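Local coordinates for protein spermidine N(1)-acetyltransferase (Thermoplasma acidophilum, PDB 3K9U) that catalyses transfer of the acetyl group of acetyl-CoA to polyamines such as spermidine, protecting the cell against polyamine toxicity by regulating their concentration, at residues 21-26 with 91-96; 29-34 with 126-131; 122-127 with 152-157. One frame throughout, in Å; residues are numbered along the deposited sequence.

How the interactions relate
All three contacts reach one mixed sheet of the GNAT fold. Interaction 1 is buried: helix 13-27 crosses the end of strand 86-94, joined by a serine-to-carbonyl hydrogen bond, a proline under an indole and a tryptophan-tyrosine pair. Interaction 2 is partly buried, and no hydrogen bond spans it; the loop after the same helix meets the end of strand 122-128 through an isoleucine methyl and two rings. Its Y32 touches W24 of interaction 1, and both contacts reach acetyl-CoA. Interaction 3 shares Y126 and V127 with interaction 2 but is made by backbone hydrogen bonds between strands, with mostly apolar residues and K157 on one face, and Y126 and I154 among charged groups on the other.

Interaction 1 of 3, residues 21-26 with 91-96. With ACO (acetyl coenzyme *a), chain G.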
loop_
_atom_site.group_PDB
_atom_site.type_symbol
_atom_site.label_atom_id
_atom_site.label_comp_id
_atom_site.label_asym_id
_atom_site.label_seq_id
_atom_site.Cartn_x
_atom_site.Cartn_y
_atom_site.Cartn_z
ATOM N N ARG A 21 1.402 1.445 15.431
ATOM C CA ARG A 21 0.045 1.941 15.490
ATOM C C ARG A 21 -0.556 1.941 14.079
ATOM O O ARG A 21 -1.667 1.448 13.887
ATOM C CB ARG A 21 -0.036 3.347 16.094
ATOM C CG ARG A 21 -1.493 3.845 16.203
ATOM C CD ARG A 21 -1.608 5.366 16.432
ATOM N NE ARG A 21 -0.714 5.799 17.496
ATOM C CZ ARG A 21 -0.933 5.590 18.784
ATOM N NH1 ARG A 21 -2.044 4.986 19.192
ATOM N NH2 ARG A 21 -0.044 6.019 19.670
ATOM N N GLU A 22 0.181 2.505 13.117
ATOM C CA GLU A 22 -0.346 2.690 11.758
ATOM C C GLU A 22 -0.504 1.349 11.074
ATOM O O GLU A 22 -1.454 1.118 10.354
ATOM C CB GLU A 22 0.573 3.582 10.903
ATOM C CG GLU A 22 0.500 5.056 11.261
ATOM C CD GLU A 22 1.317 5.922 10.298
ATOM O OE1 GLU A 22 2.260 6.587 10.782
ATOM O OE2 GLU A 22 1.027 5.915 9.061
ATOM N N SER A 23 0.434 0.451 11.318
ATOM C CA SER A 23 0.365 -0.851 10.665
ATOM C C SER A 23 -0.819 -1.675 11.200
ATOM O O SER A 23 -1.544 -2.300 10.429
ATOM C CB SER A 23 1.683 -1.588 10.818
ATOM O OG SER A 23 1.776 -2.641 9.883
ATOM N N TRP A 24 -1.043 -1.634 12.501
ATOM C CA TRP A 24 -2.120 -2.434 13.091
ATOM C C TRP A 24 -3.474 -1.903 12.613
ATOM O O TRP A 24 -4.349 -2.684 12.268
ATOM C CB TRP A 24 -2.057 -2.426 14.642
ATOM C CG TRP A 24 -1.482 -3.659 15.229
ATOM C CD1 TRP A 24 -0.170 -4.047 15.200
ATOM C CD2 TRP A 24 -2.195 -4.699 15.914
ATOM N NE1 TRP A 24 -0.026 -5.276 15.823
ATOM C CE2 TRP A 24 -1.255 -5.694 16.265
ATOM C CE3 TRP A 24 -3.542 -4.894 16.252
ATOM C CZ2 TRP A 24 -1.621 -6.865 16.963
ATOM C CZ3 TRP A 24 -3.915 -6.067 16.936
ATOM C CH2 TRP A 24 -2.959 -7.031 17.286
ATOM N N LYS A 25 -3.644 -0.581 12.574
ATOM C CA LYS A 25 -4.955 -0.014 12.187
ATOM C C LYS A 25 -5.287 -0.354 10.734
ATOM O O LYS A 25 -6.462 -0.591 10.370
ATOM C CB LYS A 25 -5.009 1.504 12.389
ATOM C CG LYS A 25 -5.076 1.958 13.848
ATOM C CD LYS A 25 -5.146 3.470 13.881
ATOM C CE LYS A 25 -5.445 4.020 15.244
ATOM N NZ LYS A 25 -5.185 5.501 15.287
ATOM N N TRP A 26 -4.249 -0.363 9.908
ATOM C CA TRP A 26 -4.408 -0.681 8.495
ATOM C C TRP A 26 -4.567 -2.203 8.279
ATOM O O TRP A 26 -5.519 -2.609 7.656
ATOM C CB TRP A 26 -3.221 -0.167 7.703
ATOM C CG TRP A 26 -3.269 -0.535 6.224
ATOM C CD1 TRP A 26 -4.037 0.063 5.252
ATOM C CD2 TRP A 26 -2.518 -1.562 5.555
ATOM N NE1 TRP A 26 -3.784 -0.517 4.022
ATOM C CE2 TRP A 26 -2.882 -1.530 4.188
ATOM C CE3 TRP A 26 -1.556 -2.488 5.969
ATOM C CZ2 TRP A 26 -2.309 -2.370 3.243
ATOM C CZ3 TRP A 26 -0.997 -3.350 5.014
ATOM C CH2 TRP A 26 -1.382 -3.271 3.673
ATOM N N ARG A 91 6.719 -10.998 15.341
ATOM C CA ARG A 91 6.282 -9.648 14.982
ATOM C C ARG A 91 6.946 -9.170 13.682
ATOM O O ARG A 91 8.172 -9.207 13.572
ATOM C CB ARG A 91 6.704 -8.725 16.136
ATOM C CG ARG A 91 5.647 -7.832 16.664
ATOM C CD ARG A 91 5.515 -7.831 18.179
ATOM N NE ARG A 91 6.699 -7.548 19.006
ATOM C CZ ARG A 91 6.852 -6.512 19.849
ATOM N NH1 ARG A 91 7.939 -6.448 20.613
ATOM N NH2 ARG A 91 5.963 -5.515 19.937
ATOM N N LEU A 92 6.148 -8.692 12.729
ATOM C CA LEU A 92 6.677 -8.070 11.515
ATOM C C LEU A 92 5.669 -7.120 10.929
ATOM O O LEU A 92 4.643 -7.547 10.396
ATOM C CB LEU A 92 7.034 -9.136 10.473
ATOM C CG LEU A 92 7.515 -8.713 9.096
ATOM C CD1 LEU A 92 8.681 -7.821 9.242
ATOM C CD2 LEU A 92 7.887 -9.936 8.265
ATOM N N TYR A 93 5.984 -5.835 11.013
ATOM C CA TYR A 93 5.053 -4.785 10.639
ATOM C C TYR A 93 5.794 -3.639 9.954
ATOM O O TYR A 93 6.816 -3.192 10.453
ATOM C CB TYR A 93 4.312 -4.254 11.887
ATOM C CG TYR A 93 3.363 -5.252 12.498
ATOM C CD1 TYR A 93 2.084 -5.425 11.984
ATOM C CD2 TYR A 93 3.754 -6.055 13.564
ATOM C CE1 TYR A 93 1.219 -6.352 12.514
ATOM C CE2 TYR A 93 2.889 -6.990 14.107
ATOM C CZ TYR A 93 1.623 -7.124 13.589
ATOM O OH TYR A 93 0.755 -8.045 14.117
ATOM N N LEU A 94 5.255 -3.178 8.822
ATOM C CA LEU A 94 5.709 -1.983 8.131
ATOM C C LEU A 94 4.591 -0.944 8.128
ATOM O O LEU A 94 3.398 -1.311 8.177
ATOM C CB LEU A 94 5.998 -2.289 6.673
ATOM C CG LEU A 94 6.922 -3.465 6.384
ATOM C CD1 LEU A 94 7.122 -3.670 4.831
ATOM C CD2 LEU A 94 8.246 -3.261 7.121
ATOM N N LYS A 95 4.978 0.330 7.982
ATOM C CA LYS A 95 4.046 1.381 7.593
ATOM C C LYS A 95 3.370 0.975 6.301
ATOM O O LYS A 95 4.047 0.542 5.364
ATOM C CB LYS A 95 4.749 2.715 7.348
ATOM C CG LYS A 95 5.036 3.548 8.568
ATOM C CD LYS A 95 5.502 5.011 8.167
ATOM C CE LYS A 95 4.353 6.075 7.941
ATOM N NZ LYS A 95 4.056 6.465 6.489
ATOM N N PRO A 96 2.039 1.152 6.220
ATOM C CA PRO A 96 1.289 0.664 5.045
ATOM C C PRO A 96 1.806 1.158 3.715
ATOM O O PRO A 96 1.829 0.403 2.728
ATOM C CB PRO A 96 -0.127 1.172 5.291
ATOM C CG PRO A 96 -0.195 1.262 6.824
ATOM C CD PRO A 96 1.154 1.671 7.283
HETATM N N1A ACO G . -1.575 -5.292 -0.337
HETATM C C2A ACO G . -1.802 -6.611 -0.543
HETATM N N3A ACO G . -0.832 -7.537 -0.433
HETATM C C4A ACO G . 0.420 -7.204 -0.071
HETATM C C5A ACO G . 0.696 -5.789 0.164
HETATM C C6A ACO G . -0.399 -4.816 0.023
HETATM N N6A ACO G . -0.213 -3.487 0.217
HETATM N N7A ACO G . 1.973 -5.703 0.491
HETATM C C8A ACO G . 2.480 -6.945 0.455
HETATM N N9A ACO G . 1.553 -7.863 0.143
HETATM C C1B ACO G . 1.837 -9.328 0.003
HETATM C C2B ACO G . 1.440 -9.928 -1.348
HETATM O O2B ACO G . 1.173 -11.351 -1.241
HETATM C C3B ACO G . 2.648 -9.717 -2.213
HETATM O O3B ACO G . 2.698 -10.664 -3.297
HETATM P P3B ACO G . 2.080 -10.178 -4.729
HETATM O O7A ACO G . 3.156 -9.318 -5.257
HETATM O O8A ACO G . 0.799 -9.441 -4.359
HETATM O O9A ACO G . 1.876 -11.525 -5.402
HETATM C C4B ACO G . 3.806 -9.778 -1.234
HETATM O O4B ACO G . 3.247 -9.560 0.069
HETATM C C5B ACO G . 4.880 -8.744 -1.496
HETATM O O5B ACO G . 6.119 -9.097 -0.864
HETATM P P1A ACO G . 7.021 -7.988 -0.121
HETATM O O1A ACO G . 7.105 -6.725 -0.966
HETATM O O2A ACO G . 8.302 -8.620 0.353
HETATM O O3A ACO G . 6.058 -7.709 1.159
HETATM P P2A ACO G . 6.263 -6.451 2.167
HETATM O O4A ACO G . 5.012 -5.612 2.045
HETATM O O5A ACO G . 7.646 -5.836 1.995
HETATM O O6A ACO G . 6.250 -7.161 3.588
HETATM C CBP ACO G . 4.533 -7.570 5.195
HETATM C CCP ACO G . 5.233 -8.088 3.951
HETATM C CDP ACO G . 3.497 -8.579 5.650
HETATM C CEP ACO G . 5.599 -7.440 6.280
HETATM C CAP ACO G . 3.891 -6.189 4.926
HETATM O OAP ACO G . 2.996 -6.225 3.808
HETATM C C9P ACO G . 3.154 -5.628 6.110
HETATM O O9P ACO G . 3.776 -5.059 6.989
HETATM N N8P ACO G . 1.856 -5.815 6.137
HETATM C C7P ACO G . 0.999 -5.417 7.230
HETATM C C6P ACO G . 1.325 -6.058 8.570
HETATM C C5P ACO G . 1.288 -7.572 8.581
HETATM O O5P ACO G . 0.401 -8.211 8.033
HETATM N N4P ACO G . 2.258 -8.172 9.275
HETATM C C3P ACO G . 2.281 -9.618 9.485
HETATM C C2P ACO G . 1.569 -9.963 10.784
HETATM S S1P ACO G . 1.796 -11.653 11.249
HETATM C C ACO G . 3.107 -11.613 12.317
HETATM O O ACO G . 3.552 -10.523 12.656
HETATM C CH3 ACO G . 3.701 -12.894 12.874
#
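P96, Y93 and S23 carry the crossing of helix 13-27 over the end of strand 86-94, their short segments at 92°. P96 slides under the indole of W26: its CB lies 3.8 Å from the centroid of the five-membered ring, a CH-pi contact over the face, while CG touches W26 CB at 3.5 Å. W26 NE1 bonds to E97 O of the second subunit. With OG anti to the backbone N (chi1 -163°), S23 donates to L94 O at 2.7 Å from above the carbonyl plane, and OG sits at the edge of the Y93 ring. W24 CD1 lies over one face of that ring, toward its rim, the planes at 35°. W24 NE1 is 3.3 Å from Y93 CZ; Y93 OH bonds to Y28. The strand backbone binds the cofactor: ACO N4P donates to L92 O at 2.7 Å and L94 N to ACO O9P at 3.0 Å. Such strand-like pairing with the pantetheine arm is typical of the acetyl-CoA site of GNAT acetyltransferases.

Interaction 2 of 3, residues 29-34 with 126-131; sequences AGIYSE and YVHRQN. With ACO (acetyl coenzyme *a), chain G.
The loop between helices 13-27 and 34-44 meets the turn that leads from strand 122-128 into helix 132-139, beside the pantetheine arm of acetyl-CoA. I31 and H128 make the centre of the contact. I31 CG2, anti to the backbone N, lies over one face of the imidazole, 3.5 Å from its centroid, a close CH-pi contact displaced toward the rim. The nearest ring atom to this methyl is H128 NE2. The same methyl also sits over the centre of the Y32 ring, so one methyl lies over both aromatic groups. Y32 and H128 reach toward each other tip to tip, with planes at 87°, as an offset edge-to-face pair in which the imidazole edge is turned to the tyrosine face; Y32 OH comes within 3.3 Å of H128 CD2. The imidazole is held from its own segment: Q130 N donates to H128 ND1 at 3.0 Å, almost exactly in the ring plane, which should fix the rotation of the ring and leaves ND1 acting as an acceptor. I31 CG1 also packs on Q130 CB at 3.8 Å, and CD1 reaches Q130 O. A type I turn from H128 to N131 closes with N131 N bonded to H128 O. N131 then serves two ends at once: OD1 caps helix 132-139 through G134 N, while ND2 gives ACO O5P a nearly straight bond of 2.8 Å. An asparagine that is both N-cap and cofactor ligand marks the acetyl-CoA site here.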
loop_
_atom_site.group_PDB
_atom_site.type_symbol
_atom_site.label_atom_id
_atom_site.label_comp_id
_atom_site.label_asym_id
_atom_site.label_seq_id
_atom_site.Cartn_x
_atom_site.Cartn_y
_atom_site.Cartn_z
ATOM N N ALA A 29 -7.933 -3.730 9.919
ATOM C CA ALA A 29 -9.182 -2.978 9.725
ATOM C C ALA A 29 -10.412 -3.884 9.509
ATOM O O ALA A 29 -11.473 -3.654 10.110
ATOM C CB ALA A 29 -9.071 -1.945 8.555
ATOM N N GLY A 30 -10.315 -4.913 8.689
ATOM C CA GLY A 30 -11.529 -5.756 8.533
ATOM C C GLY A 30 -11.730 -6.867 9.583
ATOM O O GLY A 30 -12.673 -7.663 9.461
ATOM N N ILE A 31 -10.873 -6.912 10.607
ATOM C CA ILE A 31 -10.597 -8.159 11.348
ATOM C C ILE A 31 -10.896 -8.011 12.843
ATOM O O ILE A 31 -11.675 -8.771 13.390
ATOM C CB ILE A 31 -9.123 -8.589 11.143
ATOM C CG1 ILE A 31 -8.875 -8.950 9.673
ATOM C CG2 ILE A 31 -8.751 -9.755 12.033
ATOM C CD1 ILE A 31 -7.405 -9.034 9.288
ATOM N N TYR A 32 -10.252 -7.040 13.483
ATOM C CA TYR A 32 -10.533 -6.683 14.872
ATOM C C TYR A 32 -11.314 -5.377 14.889
ATOM O O TYR A 32 -11.246 -4.599 13.957
ATOM C CB TYR A 32 -9.236 -6.470 15.660
ATOM C CG TYR A 32 -8.384 -7.698 15.787
ATOM C CD1 TYR A 32 -8.893 -8.859 16.354
ATOM C CD2 TYR A 32 -7.062 -7.698 15.341
ATOM C CE1 TYR A 32 -8.114 -9.988 16.459
ATOM C CE2 TYR A 32 -6.280 -8.810 15.448
ATOM C CZ TYR A 32 -6.803 -9.954 16.007
ATOM O OH TYR A 32 -6.015 -11.063 16.118
ATOM N N SER A 33 -12.045 -5.147 15.966
ATOM C CA SER A 33 -12.763 -3.896 16.179
ATOM C C SER A 33 -11.755 -2.774 16.463
ATOM O O SER A 33 -10.607 -3.029 16.872
ATOM C CB SER A 33 -13.659 -4.050 17.399
ATOM O OG SER A 33 -12.860 -4.470 18.499
ATOM N N GLU A 34 -12.182 -1.544 16.233
ATOM C CA GLU A 34 -11.388 -0.381 16.596
ATOM C C GLU A 34 -10.889 -0.398 18.038
ATOM O O GLU A 34 -9.736 -0.043 18.289
ATOM C CB GLU A 34 -12.165 0.913 16.354
ATOM C CG GLU A 34 -11.614 1.714 15.170
ATOM C CD GLU A 34 -12.708 2.350 14.350
ATOM O OE1 GLU A 34 -13.594 3.004 14.970
ATOM O OE2 GLU A 34 -12.662 2.193 13.097
ATOM N N TYR A 126 2.666 -17.372 14.104
ATOM C CA TYR A 126 1.213 -17.328 14.088
ATOM C C TYR A 126 0.799 -16.108 13.252
ATOM O O TYR A 126 1.308 -15.015 13.442
ATOM C CB TYR A 126 0.652 -17.180 15.520
ATOM C CG TYR A 126 0.915 -18.354 16.469
ATOM C CD1 TYR A 126 -0.134 -19.040 17.084
ATOM C CD2 TYR A 126 2.204 -18.754 16.757
ATOM C CE1 TYR A 126 0.105 -20.119 17.970
ATOM C CE2 TYR A 126 2.456 -19.807 17.632
ATOM C CZ TYR A 126 1.412 -20.501 18.228
ATOM O OH TYR A 126 1.728 -21.553 19.069
ATOM N N VAL A 127 -0.120 -16.313 12.319
ATOM C CA VAL A 127 -0.724 -15.239 11.550
ATOM C C VAL A 127 -2.255 -15.434 11.583
ATOM O O VAL A 127 -2.773 -16.584 11.519
ATOM C CB VAL A 127 -0.206 -15.246 10.098
ATOM C CG1 VAL A 127 -0.441 -16.593 9.435
ATOM C CG2 VAL A 127 -0.831 -14.089 9.248
ATOM N N HIS A 128 -2.976 -14.342 11.736
ATOM C CA HIS A 128 -4.445 -14.386 11.707
ATOM C C HIS A 128 -4.896 -14.845 10.302
ATOM O O HIS A 128 -4.406 -14.357 9.295
ATOM C CB HIS A 128 -5.039 -13.004 12.010
ATOM C CG HIS A 128 -6.495 -13.028 12.378
ATOM N ND1 HIS A 128 -7.486 -13.321 11.473
ATOM C CD2 HIS A 128 -7.125 -12.761 13.550
ATOM C CE1 HIS A 128 -8.664 -13.262 12.068
ATOM N NE2 HIS A 128 -8.473 -12.928 13.332
ATOM N N ARG A 129 -5.832 -15.776 10.266
ATOM C CA ARG A 129 -6.333 -16.344 9.018
ATOM C C ARG A 129 -6.988 -15.341 8.076
ATOM O O ARG A 129 -6.993 -15.576 6.889
ATOM C CB ARG A 129 -7.309 -17.476 9.326
ATOM C CG ARG A 129 -8.674 -16.990 9.851
ATOM C CD ARG A 129 -9.218 -17.927 10.931
ATOM N NE ARG A 129 -9.717 -19.190 10.409
ATOM C CZ ARG A 129 -9.600 -20.377 11.013
ATOM N NH1 ARG A 129 -10.114 -21.463 10.421
ATOM N NH2 ARG A 129 -8.961 -20.504 12.180
ATOM N N GLN A 130 -7.539 -14.232 8.578
ATOM C CA GLN A 130 -8.064 -13.209 7.647
ATOM C C GLN A 130 -7.024 -12.181 7.211
ATOM O O GLN A 130 -7.321 -11.310 6.411
ATOM C CB GLN A 130 -9.280 -12.476 8.212
ATOM C CG GLN A 130 -10.443 -13.368 8.595
ATOM C CD GLN A 130 -11.526 -12.558 9.263
ATOM O OE1 GLN A 130 -11.857 -12.774 10.432
ATOM N NE2 GLN A 130 -12.048 -11.572 8.532
ATOM N N ASN A 131 -5.817 -12.249 7.751
ATOM C CA ASN A 131 -4.789 -11.317 7.320
ATOM C C ASN A 131 -4.170 -11.913 6.050
ATOM O O ASN A 131 -3.131 -12.577 6.065
ATOM C CB ASN A 131 -3.751 -11.059 8.407
ATOM C CG ASN A 131 -2.637 -10.139 7.948
ATOM O OD1 ASN A 131 -2.700 -9.592 6.849
ATOM N ND2 ASN A 131 -1.579 -9.993 8.780
HETATM N N1A ACO G . -1.575 -5.292 -0.337
HETATM C C2A ACO G . -1.802 -6.611 -0.543
HETATM N N3A ACO G . -0.832 -7.537 -0.433
HETATM C C4A ACO G . 0.420 -7.204 -0.071
HETATM C C5A ACO G . 0.696 -5.789 0.164
HETATM C C6A ACO G . -0.399 -4.816 0.023
HETATM N N6A ACO G . -0.213 -3.487 0.217
HETATM N N7A ACO G . 1.973 -5.703 0.491
HETATM C C8A ACO G . 2.480 -6.945 0.455
HETATM N N9A ACO G . 1.553 -7.863 0.143
HETATM C C1B ACO G . 1.837 -9.328 0.003
HETATM C C2B ACO G . 1.440 -9.928 -1.348
HETATM O O2B ACO G . 1.173 -11.351 -1.241
HETATM C C3B ACO G . 2.648 -9.717 -2.213
HETATM O O3B ACO G . 2.698 -10.664 -3.297
HETATM P P3B ACO G . 2.080 -10.178 -4.729
HETATM O O7A ACO G . 3.156 -9.318 -5.257
HETATM O O8A ACO G . 0.799 -9.441 -4.359
HETATM O O9A ACO G . 1.876 -11.525 -5.402
HETATM C C4B ACO G . 3.806 -9.778 -1.234
HETATM O O4B ACO G . 3.247 -9.560 0.069
HETATM C C5B ACO G . 4.880 -8.744 -1.496
HETATM O O5B ACO G . 6.119 -9.097 -0.864
HETATM P P1A ACO G . 7.021 -7.988 -0.121
HETATM O O1A ACO G . 7.105 -6.725 -0.966
HETATM O O2A ACO G . 8.302 -8.620 0.353
HETATM O O3A ACO G . 6.058 -7.709 1.159
HETATM P P2A ACO G . 6.263 -6.451 2.167
HETATM O O4A ACO G . 5.012 -5.612 2.045
HETATM O O5A ACO G . 7.646 -5.836 1.995
HETATM O O6A ACO G . 6.250 -7.161 3.588
HETATM C CBP ACO G . 4.533 -7.570 5.195
HETATM C CCP ACO G . 5.233 -8.088 3.951
HETATM C CDP ACO G . 3.497 -8.579 5.650
HETATM C CEP ACO G . 5.599 -7.440 6.280
HETATM C CAP ACO G . 3.891 -6.189 4.926
HETATM O OAP ACO G . 2.996 -6.225 3.808
HETATM C C9P ACO G . 3.154 -5.628 6.110
HETATM O O9P ACO G . 3.776 -5.059 6.989
HETATM N N8P ACO G . 1.856 -5.815 6.137
HETATM C C7P ACO G . 0.999 -5.417 7.230
HETATM C C6P ACO G . 1.325 -6.058 8.570
HETATM C C5P ACO G . 1.288 -7.572 8.581
HETATM O O5P ACO G . 0.401 -8.211 8.033
HETATM N N4P ACO G . 2.258 -8.172 9.275
HETATM C C3P ACO G . 2.281 -9.618 9.485
HETATM C C2P ACO G . 1.569 -9.963 10.784
HETATM S S1P ACO G . 1.796 -11.653 11.249
HETATM C C ACO G . 3.107 -11.613 12.317
HETATM O O ACO G . 3.552 -10.523 12.656
HETATM C CH3 ACO G . 3.701 -12.894 12.874
#

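Interaction 3 of 3, residues 122-127 with 152-157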
loop_
_atom_site.group_PDB
_atom_site.type_symbol
_atom_site.label_atom_id
_atom_site.label_comp_id
_atom_site.label_asym_id
_atom_site.label_seq_id
_atom_site.Cartn_x
_atom_site.Cartn_y
_atom_site.Cartn_z
ATOM N N GLU A 122 14.646 -24.280 11.897
ATOM C CA GLU A 122 13.187 -24.184 11.869
ATOM C C GLU A 122 12.701 -22.864 12.477
ATOM O O GLU A 122 13.233 -22.400 13.497
ATOM C CB GLU A 122 12.608 -25.353 12.651
ATOM C CG GLU A 122 11.096 -25.533 12.605
ATOM C CD GLU A 122 10.689 -26.949 13.056
ATOM O OE1 GLU A 122 9.704 -27.515 12.522
ATOM O OE2 GLU A 122 11.387 -27.517 13.921
ATOM N N CYS A 123 11.679 -22.287 11.847
ATOM C CA CYS A 123 11.062 -21.052 12.278
ATOM C C CYS A 123 9.558 -21.203 12.236
ATOM O O CYS A 123 9.019 -21.636 11.225
ATOM C CB CYS A 123 11.479 -19.909 11.357
ATOM S SG CYS A 123 10.828 -18.301 11.899
ATOM N N ARG A 124 8.866 -20.851 13.318
ATOM C CA ARG A 124 7.404 -20.892 13.316
ATOM C C ARG A 124 6.815 -19.533 13.559
ATOM O O ARG A 124 7.493 -18.631 14.035
ATOM C CB ARG A 124 6.849 -21.918 14.323
ATOM C CG ARG A 124 7.369 -21.809 15.738
ATOM C CD ARG A 124 7.119 -23.086 16.573
ATOM N NE ARG A 124 5.900 -22.961 17.371
ATOM C CZ ARG A 124 4.724 -23.507 17.068
ATOM N NH1 ARG A 124 4.584 -24.260 15.972
ATOM N NH2 ARG A 124 3.677 -23.302 17.875
ATOM N N LEU A 125 5.548 -19.376 13.202
ATOM C CA LEU A 125 4.865 -18.116 13.395
ATOM C C LEU A 125 3.361 -18.320 13.464
ATOM O O LEU A 125 2.844 -19.315 12.954
ATOM C CB LEU A 125 5.236 -17.147 12.274
ATOM C CG LEU A 125 4.774 -17.468 10.838
ATOM C CD1 LEU A 125 3.312 -16.997 10.591
ATOM C CD2 LEU A 125 5.705 -16.892 9.786
ATOM N N TYR A 126 2.666 -17.372 14.104
ATOM C CA TYR A 126 1.213 -17.328 14.088
ATOM C C TYR A 126 0.799 -16.108 13.252
ATOM O O TYR A 126 1.308 -15.015 13.442
ATOM C CB TYR A 126 0.652 -17.180 15.520
ATOM C CG TYR A 126 0.915 -18.354 16.469
ATOM C CD1 TYR A 126 -0.134 -19.040 17.084
ATOM C CD2 TYR A 126 2.204 -18.754 16.757
ATOM C CE1 TYR A 126 0.105 -20.119 17.970
ATOM C CE2 TYR A 126 2.456 -19.807 17.632
ATOM C CZ TYR A 126 1.412 -20.501 18.228
ATOM O OH TYR A 126 1.728 -21.553 19.069
ATOM N N VAL A 127 -0.120 -16.313 12.319
ATOM C CA VAL A 127 -0.724 -15.239 11.550
ATOM C C VAL A 127 -2.255 -15.434 11.583
ATOM O O VAL A 127 -2.773 -16.584 11.519
ATOM C CB VAL A 127 -0.206 -15.246 10.098
ATOM C CG1 VAL A 127 -0.441 -16.593 9.435
ATOM C CG2 VAL A 127 -0.831 -14.089 9.248
ATOM N N ASP A 152 -5.941 -17.996 14.445
ATOM C CA ASP A 152 -4.671 -18.034 13.737
ATOM C C ASP A 152 -4.367 -19.332 12.984
ATOM O O ASP A 152 -4.830 -20.423 13.340
ATOM C CB ASP A 152 -3.529 -17.890 14.724
ATOM C CG ASP A 152 -3.571 -16.605 15.513
ATOM O OD1 ASP A 152 -4.219 -15.632 15.079
ATOM O OD2 ASP A 152 -2.913 -16.585 16.570
ATOM N N PHE A 153 -3.521 -19.190 11.967
ATOM C CA PHE A 153 -2.826 -20.301 11.350
ATOM C C PHE A 153 -1.397 -20.366 11.889
ATOM O O PHE A 153 -0.701 -19.347 11.971
ATOM C CB PHE A 153 -2.710 -20.089 9.836
ATOM C CG PHE A 153 -3.965 -20.286 9.068
ATOM C CD1 PHE A 153 -4.240 -19.467 7.988
ATOM C CD2 PHE A 153 -4.836 -21.304 9.359
ATOM C CE1 PHE A 153 -5.387 -19.644 7.230
ATOM C CE2 PHE A 153 -5.985 -21.467 8.629
ATOM C CZ PHE A 153 -6.258 -20.632 7.563
ATOM N N ILE A 154 -0.934 -21.571 12.167
ATOM C CA ILE A 154 0.434 -21.770 12.601
ATOM C C ILE A 154 1.236 -22.162 11.357
ATOM O O ILE A 154 0.886 -23.124 10.677
ATOM C CB ILE A 154 0.531 -22.881 13.694
ATOM C CG1 ILE A 154 -0.221 -22.463 14.960
ATOM C CG2 ILE A 154 2.001 -23.216 14.025
ATOM C CD1 ILE A 154 -0.415 -23.593 15.984
ATOM N N MET A 155 2.284 -21.412 11.040
ATOM C CA MET A 155 3.100 -21.732 9.874
ATOM C C MET A 155 4.528 -22.070 10.272
ATOM O O MET A 155 5.021 -21.591 11.279
ATOM C CB MET A 155 3.103 -20.578 8.870
ATOM C CG MET A 155 1.722 -20.141 8.448
ATOM S SD MET A 155 1.720 -18.779 7.262
ATOM C CE MET A 155 2.095 -19.633 5.710
ATOM N N GLU A 156 5.170 -22.902 9.463
ATOM C CA GLU A 156 6.533 -23.327 9.681
ATOM C C GLU A 156 7.310 -23.298 8.394
ATOM O O GLU A 156 6.771 -23.548 7.322
ATOM C CB GLU A 156 6.606 -24.749 10.307
ATOM C CG GLU A 156 5.915 -24.833 11.685
ATOM C CD GLU A 156 6.010 -26.211 12.391
ATOM O OE1 GLU A 156 6.984 -26.985 12.177
ATOM O OE2 GLU A 156 5.076 -26.500 13.177
ATOM N N LYS A 157 8.602 -23.029 8.544
ATOM C CA LYS A 157 9.577 -23.128 7.478
ATOM C C LYS A 157 10.792 -23.813 8.043
ATOM O O LYS A 157 11.250 -23.460 9.147
ATOM C CB LYS A 157 9.984 -21.731 7.025
ATOM C CG LYS A 157 11.006 -21.678 5.854
ATOM C CD LYS A 157 11.290 -20.194 5.474
ATOM C CE LYS A 157 12.222 -20.071 4.287
ATOM N NZ LYS A 157 12.334 -18.642 3.840
#
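The Y126 ring has I154 CG1 over one face, 4.1 Å from the ring centroid and displaced toward the rim on the CE1 side. At its edge lies D152 OD2, 3.7 Å from Y126 CD1, with the carboxylate turned steeply against the ring. The guanidinium of R124 has E156 OE2 at its edge, a long salt bridge of 3.6 Å from NH1; the two side chains lie side by side, their planes 80° apart, and I154 CG2 also touches NH1. At the end of the pair, the extended E122 side chain brings OE1 to 2.8 Å from E156 OE1, an approach of like charges that would be unfavourable unless offset by positive groups such as R124. The opposite face is largely apolar, with K157 at one end, its NZ paired with E112: L125 CD1 packs against M155 CB at 4.0 Å, and V127 CG1 against M155 SD. Between the faces, the antiparallel hydrogen-bonded pairs C123-K157, L125-M155 and V127-F153 each make two backbone bonds, the shortest from F153 N to V127 O at 2.7 Å. Strand 86-94 lies beyond 122-128 and strand 144-149 beyond 152-158, while F135 and Y138 of helix 132-139 cover L125, V127 and M155.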